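Glucosamine kinase (Streptacidiphilus jiangxiensis, PDB 6HWJ) catalyses the magnesium-dependent transfer of a phosphate group from ATP to D-glucosamine, giving D-glucosamine 6-phosphate, and acts more weakly on glucose. Local coordinates at residues T59-R64 against R71-G76; A344-V349 against R366-A371; V349-V354 against L428-P433. All coordinates share one frame; numbering follows the deposited sequence.

Contact 1 (T59-R64 against R71-G76)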
loop_
_atom_site.group_PDB
_atom_site.type_symbol
_atom_site.label_atom_id
_atom_site.label_comp_id
_atom_site.label_asym_id
_atom_site.label_seq_id
_atom_site.Cartn_x
_atom_site.Cartn_y
_atom_site.Cartn_z
ATOM N N THR A 59 15.888 1.179 11.535
ATOM C CA THR A 59 15.260 2.154 12.425
ATOM C C THR A 59 15.070 1.474 13.767
ATOM O O THR A 59 14.439 0.417 13.835
ATOM C CB THR A 59 13.911 2.635 11.901
ATOM O OG1 THR A 59 14.080 3.204 10.605
ATOM C CG2 THR A 59 13.284 3.683 12.848
ATOM N N VAL A 60 15.593 2.083 14.826
ATOM C CA VAL A 60 15.497 1.462 16.140
ATOM C C VAL A 60 14.955 2.464 17.146
ATOM O O VAL A 60 15.633 3.464 17.429
ATOM C CB VAL A 60 16.863 0.927 16.608
ATOM C CG1 VAL A 60 16.656 0.103 17.872
ATOM C CG2 VAL A 60 17.530 0.091 15.512
ATOM N N PRO A 61 13.760 2.243 17.712
ATOM C CA PRO A 61 13.353 3.042 18.866
ATOM C C PRO A 61 14.156 2.607 20.072
ATOM O O PRO A 61 14.216 1.418 20.395
ATOM C CB PRO A 61 11.854 2.724 19.020
ATOM C CG PRO A 61 11.740 1.315 18.518
ATOM C CD PRO A 61 12.780 1.179 17.405
ATOM N N LEU A 62 14.791 3.568 20.731
ATOM C CA LEU A 62 15.746 3.274 21.777
ATOM C C LEU A 62 15.309 3.869 23.107
ATOM O O LEU A 62 14.703 4.949 23.172
ATOM C CB LEU A 62 17.140 3.815 21.421
ATOM C CG LEU A 62 17.799 3.135 20.227
ATOM C CD1 LEU A 62 18.891 4.053 19.685
ATOM C CD2 LEU A 62 18.377 1.778 20.604
ATOM N N VAL A 63 15.662 3.164 24.169
ATOM C CA VAL A 63 15.434 3.647 25.531
ATOM C C VAL A 63 16.643 3.282 26.375
ATOM O O VAL A 63 17.130 2.142 26.342
ATOM C CB VAL A 63 14.137 3.068 26.128
ATOM C CG1 VAL A 63 14.279 1.574 26.341
ATOM C CG2 VAL A 63 13.787 3.784 27.435
ATOM N N ARG A 64 17.147 4.248 27.124
ATOM C CA ARG A 64 18.195 3.942 28.084
ATOM C C ARG A 64 17.573 3.221 29.275
ATOM O O ARG A 64 16.542 3.633 29.798
ATOM C CB ARG A 64 18.917 5.218 28.501
ATOM C CG ARG A 64 19.825 5.777 27.387
ATOM C CD ARG A 64 20.479 7.099 27.768
ATOM N NE ARG A 64 21.259 7.683 26.678
ATOM C CZ ARG A 64 22.548 7.988 26.752
ATOM N NH1 ARG A 64 23.240 7.769 27.875
ATOM N NH2 ARG A 64 23.157 8.510 25.702
ATOM N N ARG A 71 18.374 -0.416 25.363
ATOM C CA ARG A 71 17.663 -1.513 24.732
ATOM C C ARG A 71 16.633 -0.946 23.770
ATOM O O ARG A 71 16.358 0.251 23.752
ATOM C CB ARG A 71 17.020 -2.422 25.780
ATOM C CG ARG A 71 15.954 -1.745 26.604
ATOM C CD ARG A 71 15.409 -2.681 27.716
ATOM N NE ARG A 71 14.527 -1.948 28.612
ATOM C CZ ARG A 71 13.290 -1.568 28.299
ATOM N NH1 ARG A 71 12.783 -1.866 27.104
ATOM N NH2 ARG A 71 12.556 -0.898 29.172
ATOM N N ARG A 72 16.087 -1.823 22.946
ATOM C CA ARG A 72 15.052 -1.434 22.006
ATOM C C ARG A 72 13.741 -1.224 22.750
ATOM O O ARG A 72 13.321 -2.068 23.549
ATOM C CB ARG A 72 14.883 -2.501 20.918
ATOM C CG ARG A 72 13.956 -2.055 19.811
ATOM C CD ARG A 72 13.683 -3.168 18.784
ATOM N NE ARG A 72 12.967 -2.635 17.625
ATOM C CZ ARG A 72 11.654 -2.447 17.589
ATOM N NH1 ARG A 72 10.898 -2.766 18.640
ATOM N NH2 ARG A 72 11.081 -1.944 16.494
ATOM N N SER A 73 13.109 -0.083 22.500
ATOM C CA SER A 73 11.860 0.235 23.160
ATOM C C SER A 73 10.791 -0.806 22.876
ATOM O O SER A 73 10.676 -1.322 21.760
ATOM C CB SER A 73 11.386 1.616 22.707
ATOM O OG SER A 73 12.510 2.477 22.663
ATOM N N ARG A 74 9.988 -1.095 23.907
ATOM C CA ARG A 74 8.813 -1.944 23.838
ATOM C C ARG A 74 7.561 -1.129 24.138
ATOM O O ARG A 74 7.647 -0.098 24.816
ATOM C CB ARG A 74 8.918 -3.096 24.855
ATOM C CG ARG A 74 10.096 -4.033 24.628
ATOM C CD ARG A 74 10.338 -4.908 25.845
ATOM N NE ARG A 74 11.528 -5.741 25.691
ATOM C CZ ARG A 74 12.140 -6.375 26.688
ATOM N NH1 ARG A 74 11.683 -6.274 27.929
ATOM N NH2 ARG A 74 13.214 -7.110 26.443
ATOM N N PRO A 75 6.400 -1.542 23.639
ATOM C CA PRO A 75 5.160 -0.871 24.036
ATOM C C PRO A 75 5.045 -0.788 25.546
ATOM O O PRO A 75 5.266 -1.767 26.258
ATOM C CB PRO A 75 4.070 -1.763 23.427
ATOM C CG PRO A 75 4.721 -2.397 22.260
ATOM C CD PRO A 75 6.150 -2.640 22.688
ATOM N N GLY A 76 4.744 0.401 26.035
ATOM C CA GLY A 76 4.728 0.672 27.459
ATOM C C GLY A 76 5.980 1.341 27.980
ATOM O O GLY A 76 5.965 1.875 29.100
HETATM O O HOH W 1 14.281 -1.904 15.228
HETATM O O HOH W 2 11.950 -0.253 14.556
#
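V63 and R71 face each other across two antiparallel strands and trade both of their backbone hydrogen bonds: V63 N gives to R71 O and R71 N to V63 O, each at 3.0 Å. Their side chains leave on the same face of the sheet and lie side by side. V63 CG1 sits between its own backbone N and carbonyl carbon (chi1 67°), and from there it covers the centre of the R71 guanidinium, 3.8 Å above its plane, while also touching R71 CG at 3.7 Å. Salt bridges from R71 to D65 and D77 hold that guanidinium over the methyl. L62 and R72 form the next, non-hydrogen-bonded pair. The two strands, 57-65 and 69-72, make a beta hairpin in the N-terminal antiparallel sheet, with 69-72 paired to 57-65 alone; strand 57-65 is also bonded to strand 45-51. Where the second strand gives way to loop, S73 N still reaches P61 O at 2.8 Å, arriving from above the carbonyl plane rather than on a lone pair. S73 CB and OG press against P61 CB, and the hydroxyl is bonded to T79, the first residue of helix 79-88, which also touches P61 and V63. Packing is close up to this point. Towards T59 no direct bond joins the segments, and the T59 backbone pairs with V136 instead. The extended R72 chain runs past V60 CG1, and P61 CD lies 3.4 Å above one face of its guanidinium, offset toward the rim. Water 1 joins R72 NE to T59 O, and water 2 R72 NH2 to the same oxygen, while R72 NH1 forms a salt bridge with E122. Beyond S73 the loop of R74, P75 and G76 swings away from strand 57-65, R74 being exposed and poorly ordered.

Contact 2 (A344-V349 against R366-A371)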
loop_
_atom_site.group_PDB
_atom_site.type_symbol
_atom_site.label_atom_id
_atom_site.label_comp_id
_atom_site.label_asym_id
_atom_site.label_seq_id
_atom_site.Cartn_x
_atom_site.Cartn_y
_atom_site.Cartn_z
ATOM N N ALA A 344 -10.655 -4.081 -11.002
ATOM C CA ALA A 344 -10.425 -5.518 -10.914
ATOM C C ALA A 344 -10.865 -6.053 -9.545
ATOM O O ALA A 344 -11.550 -7.077 -9.451
ATOM C CB ALA A 344 -8.947 -5.833 -11.142
ATOM N N SER A 345 -10.457 -5.370 -8.469
ATOM C CA SER A 345 -10.818 -5.797 -7.122
ATOM C C SER A 345 -12.339 -5.874 -6.941
ATOM O O SER A 345 -12.852 -6.825 -6.342
ATOM C CB SER A 345 -10.207 -4.835 -6.103
ATOM O OG SER A 345 -10.311 -5.339 -4.791
ATOM N N LEU A 346 -13.071 -4.897 -7.471
ATOM C CA LEU A 346 -14.530 -4.914 -7.372
ATOM C C LEU A 346 -15.115 -6.102 -8.120
ATOM O O LEU A 346 -16.032 -6.772 -7.627
ATOM C CB LEU A 346 -15.114 -3.615 -7.914
ATOM C CG LEU A 346 -14.818 -2.376 -7.046
ATOM C CD1 LEU A 346 -15.225 -1.109 -7.743
ATOM C CD2 LEU A 346 -15.505 -2.487 -5.700
ATOM N N ASP A 347 -14.613 -6.368 -9.327
ATOM C CA ASP A 347 -15.001 -7.582 -10.040
ATOM C C ASP A 347 -14.764 -8.815 -9.169
ATOM O O ASP A 347 -15.642 -9.678 -9.030
ATOM C CB ASP A 347 -14.207 -7.659 -11.347
ATOM C CG ASP A 347 -14.646 -8.783 -12.241
ATOM O OD1 ASP A 347 -14.731 -9.930 -11.777
ATOM O OD2 ASP A 347 -14.895 -8.524 -13.422
ATOM N N HIS A 348 -13.586 -8.902 -8.566
ATOM C CA HIS A 348 -13.223 -10.082 -7.772
ATOM C C HIS A 348 -14.120 -10.248 -6.537
ATOM O O HIS A 348 -14.417 -11.386 -6.135
ATOM C CB HIS A 348 -11.766 -9.994 -7.371
ATOM C CG HIS A 348 -10.838 -9.892 -8.541
ATOM N ND1 HIS A 348 -9.523 -9.499 -8.426
ATOM C CD2 HIS A 348 -11.051 -10.102 -9.859
ATOM C CE1 HIS A 348 -8.961 -9.488 -9.625
ATOM N NE2 HIS A 348 -9.863 -9.868 -10.510
ATOM N N VAL A 349 -14.521 -9.137 -5.921
ATOM C CA VAL A 349 -15.477 -9.187 -4.821
ATOM C C VAL A 349 -16.735 -9.911 -5.255
ATOM O O VAL A 349 -17.246 -10.775 -4.543
ATOM C CB VAL A 349 -15.798 -7.767 -4.317
ATOM C CG1 VAL A 349 -17.009 -7.786 -3.378
ATOM C CG2 VAL A 349 -14.601 -7.190 -3.587
ATOM N N ARG A 366 -23.601 -10.544 -10.958
ATOM C CA ARG A 366 -22.887 -10.269 -12.202
ATOM C C ARG A 366 -23.336 -8.949 -12.814
ATOM O O ARG A 366 -22.516 -8.202 -13.358
ATOM C CB ARG A 366 -23.090 -11.424 -13.186
ATOM C CG ARG A 366 -22.464 -12.736 -12.709
ATOM C CD ARG A 366 -22.676 -13.865 -13.703
ATOM N NE ARG A 366 -21.894 -13.689 -14.924
ATOM C CZ ARG A 366 -22.006 -14.459 -16.003
ATOM N NH1 ARG A 366 -22.875 -15.463 -16.022
ATOM N NH2 ARG A 366 -21.251 -14.223 -17.066
ATOM N N ALA A 367 -24.625 -8.625 -12.701
ATOM C CA ALA A 367 -25.086 -7.299 -13.087
ATOM C C ALA A 367 -24.379 -6.230 -12.272
ATOM O O ALA A 367 -23.999 -5.175 -12.800
ATOM C CB ALA A 367 -26.598 -7.190 -12.895
ATOM N N TRP A 368 -24.155 -6.502 -10.985
ATOM C CA TRP A 368 -23.478 -5.535 -10.130
ATOM C C TRP A 368 -22.012 -5.382 -10.528
ATOM O O TRP A 368 -21.461 -4.270 -10.496
ATOM C CB TRP A 368 -23.601 -5.966 -8.651
ATOM C CG TRP A 368 -22.775 -5.124 -7.723
ATOM C CD1 TRP A 368 -23.177 -4.011 -7.042
ATOM C CD2 TRP A 368 -21.397 -5.318 -7.406
ATOM N NE1 TRP A 368 -22.119 -3.502 -6.302
ATOM C CE2 TRP A 368 -21.018 -4.284 -6.517
ATOM C CE3 TRP A 368 -20.441 -6.283 -7.770
ATOM C CZ2 TRP A 368 -19.725 -4.181 -5.990
ATOM C CZ3 TRP A 368 -19.160 -6.181 -7.244
ATOM C CH2 TRP A 368 -18.814 -5.147 -6.358
ATOM N N ILE A 369 -21.349 -6.484 -10.888
ATOM C CA ILE A 369 -19.959 -6.392 -11.328
ATOM C C ILE A 369 -19.824 -5.391 -12.471
ATOM O O ILE A 369 -18.972 -4.489 -12.439
ATOM C CB ILE A 369 -19.432 -7.780 -11.736
ATOM C CG1 ILE A 369 -19.313 -8.679 -10.500
ATOM C CG2 ILE A 369 -18.075 -7.643 -12.455
ATOM C CD1 ILE A 369 -18.855 -10.097 -10.819
ATOM N N ALA A 370 -20.650 -5.552 -13.512
ATOM C CA ALA A 370 -20.575 -4.661 -14.660
ATOM C C ALA A 370 -20.967 -3.238 -14.276
ATOM O O ALA A 370 -20.276 -2.270 -14.630
ATOM C CB ALA A 370 -21.481 -5.183 -15.783
ATOM N N ALA A 371 -22.072 -3.088 -13.537
ATOM C CA ALA A 371 -22.535 -1.754 -13.169
ATOM C C ALA A 371 -21.586 -1.076 -12.188
ATOM O O ALA A 371 -21.431 0.160 -12.228
ATOM C CB ALA A 371 -23.943 -1.850 -12.592
#
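W368 turns the edge of its six-membered ring to the backbone of the facing helix: CZ3 lies 3.2 Å from L346 O, which sits near the ring plane, so the carbonyl meets the C-H rim of the indole and not its pi face. CG stands anti to the backbone N (chi1 172°), which carries the ring across the gap between the helices. L346 CD2 and V349 CG1 both approach the leading corner of the ring, CH2, at 4.3 and 4.4 Å. The indole nitrogen NE1 is bonded to A215 O.

I369 points toward the other helix and crosses D347 at a slant. Its CG2 methyl rests against the carboxylate, 3.4 Å from D347 OD2, while CD1 touches D347 O at 3.7 Å. The D347 CB bond heads away from the other helix, yet the carboxylate still reaches I369. R351, S427 and R402 satisfy this buried charge, which otherwise has an aliphatic side chain against it. No hydrogen bond links the two segments.

The axes of the two segments run antiparallel (173°), 9.0 Å apart at closest approach; helices 335-356 and 362-386 follow each other in the chain and form an antiparallel helical hairpin. Helices 194-207 and 212-234 enclose W368, the latter also touching L346, whereas helix 398-416, which carries the glucosamine-binding residue E409, flanks helix 335-356 at A344 and H348.

Contact 3 (V349-V354 against L428-P433)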
loop_
_atom_site.group_PDB
_atom_site.type_symbol
_atom_site.label_atom_id
_atom_site.label_comp_id
_atom_site.label_asym_id
_atom_site.label_seq_id
_atom_site.Cartn_x
_atom_site.Cartn_y
_atom_site.Cartn_z
ATOM N N VAL A 349 -14.521 -9.137 -5.921
ATOM C CA VAL A 349 -15.477 -9.187 -4.821
ATOM C C VAL A 349 -16.735 -9.911 -5.255
ATOM O O VAL A 349 -17.246 -10.775 -4.543
ATOM C CB VAL A 349 -15.798 -7.767 -4.317
ATOM C CG1 VAL A 349 -17.009 -7.786 -3.378
ATOM C CG2 VAL A 349 -14.601 -7.190 -3.587
ATOM N N GLY A 350 -17.246 -9.566 -6.429
ATOM C CA GLY A 350 -18.414 -10.232 -6.948
ATOM C C GLY A 350 -18.177 -11.706 -7.182
ATOM O O GLY A 350 -19.041 -12.534 -6.884
ATOM N N ARG A 351 -17.001 -12.062 -7.723
ATOM C CA ARG A 351 -16.719 -13.468 -7.963
ATOM C C ARG A 351 -16.691 -14.238 -6.650
ATOM O O ARG A 351 -17.179 -15.371 -6.575
ATOM C CB ARG A 351 -15.383 -13.640 -8.703
ATOM C CG ARG A 351 -15.277 -12.850 -9.997
ATOM C CD ARG A 351 -16.358 -13.167 -10.983
ATOM N NE ARG A 351 -16.315 -12.234 -12.118
ATOM C CZ ARG A 351 -17.190 -12.230 -13.116
ATOM N NH1 ARG A 351 -18.186 -13.120 -13.144
ATOM N NH2 ARG A 351 -17.078 -11.337 -14.077
ATOM N N VAL A 352 -16.084 -13.648 -5.616
ATOM C CA VAL A 352 -15.958 -14.325 -4.325
ATOM C C VAL A 352 -17.337 -14.535 -3.689
ATOM O O VAL A 352 -17.613 -15.597 -3.116
ATOM C CB VAL A 352 -15.029 -13.506 -3.409
ATOM C CG1 VAL A 352 -15.151 -13.982 -1.947
ATOM C CG2 VAL A 352 -13.579 -13.605 -3.906
ATOM N N VAL A 353 -18.220 -13.531 -3.778
ATOM C CA VAL A 353 -19.564 -13.676 -3.214
ATOM C C VAL A 353 -20.263 -14.860 -3.857
ATOM O O VAL A 353 -20.866 -15.693 -3.173
ATOM C CB VAL A 353 -20.381 -12.379 -3.397
ATOM C CG1 VAL A 353 -21.864 -12.611 -3.072
ATOM C CG2 VAL A 353 -19.831 -11.274 -2.522
ATOM N N VAL A 354 -20.172 -14.967 -5.186
ATOM C CA VAL A 354 -20.863 -16.041 -5.887
ATOM C C VAL A 354 -20.269 -17.388 -5.518
ATOM O O VAL A 354 -20.990 -18.375 -5.340
ATOM C CB VAL A 354 -20.819 -15.788 -7.404
ATOM C CG1 VAL A 354 -21.260 -17.033 -8.153
ATOM C CG2 VAL A 354 -21.693 -14.572 -7.760
ATOM N N LEU A 428 -12.027 -12.711 -16.736
ATOM C CA LEU A 428 -11.633 -12.587 -18.134
ATOM C C LEU A 428 -12.714 -13.103 -19.067
ATOM O O LEU A 428 -12.848 -12.603 -20.189
ATOM C CB LEU A 428 -10.329 -13.331 -18.412
ATOM C CG LEU A 428 -9.064 -12.672 -17.868
ATOM C CD1 LEU A 428 -7.890 -13.634 -17.948
ATOM C CD2 LEU A 428 -8.751 -11.389 -18.625
ATOM N N THR A 429 -13.472 -14.111 -18.635
ATOM C CA THR A 429 -14.598 -14.590 -19.426
ATOM C C THR A 429 -15.567 -13.456 -19.734
ATOM O O THR A 429 -16.049 -13.346 -20.863
ATOM C CB THR A 429 -15.314 -15.736 -18.704
ATOM O OG1 THR A 429 -14.442 -16.874 -18.622
ATOM C CG2 THR A 429 -16.584 -16.132 -19.466
ATOM N N ASP A 430 -15.842 -12.592 -18.757
ATOM C CA ASP A 430 -16.728 -11.456 -18.982
ATOM C C ASP A 430 -16.017 -10.261 -19.616
ATOM O O ASP A 430 -16.675 -9.461 -20.284
ATOM C CB ASP A 430 -17.384 -11.024 -17.655
ATOM C CG ASP A 430 -18.485 -11.974 -17.206
ATOM O OD1 ASP A 430 -18.857 -12.893 -17.980
ATOM O OD2 ASP A 430 -19.007 -11.800 -16.079
ATOM N N LEU A 431 -14.696 -10.135 -19.451
ATOM C CA LEU A 431 -13.970 -8.993 -20.010
ATOM C C LEU A 431 -13.715 -9.148 -21.506
ATOM O O LEU A 431 -13.867 -8.192 -22.279
ATOM C CB LEU A 431 -12.632 -8.817 -19.298
ATOM C CG LEU A 431 -12.610 -8.215 -17.899
ATOM C CD1 LEU A 431 -11.240 -8.432 -17.283
ATOM C CD2 LEU A 431 -12.964 -6.746 -17.949
ATOM N N LEU A 432 -13.284 -10.331 -21.929
ATOM C CA LEU A 432 -12.821 -10.511 -23.293
ATOM C C LEU A 432 -13.972 -10.299 -24.268
ATOM O O LEU A 432 -15.122 -10.629 -23.962
ATOM C CB LEU A 432 -12.238 -11.903 -23.470
ATOM C CG LEU A 432 -10.898 -12.134 -22.765
ATOM C CD1 LEU A 432 -10.580 -13.622 -22.709
ATOM C CD2 LEU A 432 -9.788 -11.377 -23.479
ATOM N N PRO A 433 -13.692 -9.750 -25.449
ATOM C CA PRO A 433 -14.760 -9.548 -26.437
ATOM C C PRO A 433 -15.386 -10.877 -26.833
ATOM O O PRO A 433 -14.710 -11.779 -27.338
ATOM C CB PRO A 433 -14.032 -8.885 -27.615
ATOM C CG PRO A 433 -12.606 -9.300 -27.463
ATOM C CD PRO A 433 -12.371 -9.354 -25.974
#
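R351 and D430 meet in a salt bridge that spans a wide gap, since even the nearest CA atoms, those of these two residues, are 11.2 Å apart. One carboxylate oxygen does all the accepting. R351 NH2 gives a nearly straight bond to D430 OD2 at 2.8 Å (N-H...O 164°), and NH1 adds a weak one to the same atom at 3.3 Å. On the arginine side OD2 lies at the edge of the guanidinium, in its plane; on the aspartate side the donor comes from above the carboxylate, the two planes being 55° apart. A bend at chi2 (-57°) precedes the otherwise extended reach of the Arg chain.

The bridge ties helix 335-356 to the last turn of helix 422-431, the C-terminal helix of the alpha-helical lobe; L432 already leaves helical geometry.

Further charges fix both ends. R351 NE is paired with D347 OD1 one turn earlier, and D430 OD1 with R366, so the exposed carboxylate serves two arginines, one through each oxygen.

Apolar contacts flank the bridge instead of joining the segments: I369 of helix 362-386 packs against R351, while L428 and T429 lean on W275 of helix 266-284.

Overall arrangement
Contact 1 comes first along the chain and lies in the N-terminal beta part, whereas contacts 2 and 3 belong to the helical C-terminal part, on the other side of the chain's centre. The centre of contact 1 is about 46 Å from that of contact 2 and 48 Å from that of contact 3. The centres of contacts 2 and 3 are about 7 Å apart; these contacts share V349 on helix 335-356, and their segments alternate along the sequence. They touch directly, I369 CD1 also packing on G350, and so link helices 335-356, 362-386 and 422-431 into one helical cluster near the glucosamine-binding E409 of helix 398-416.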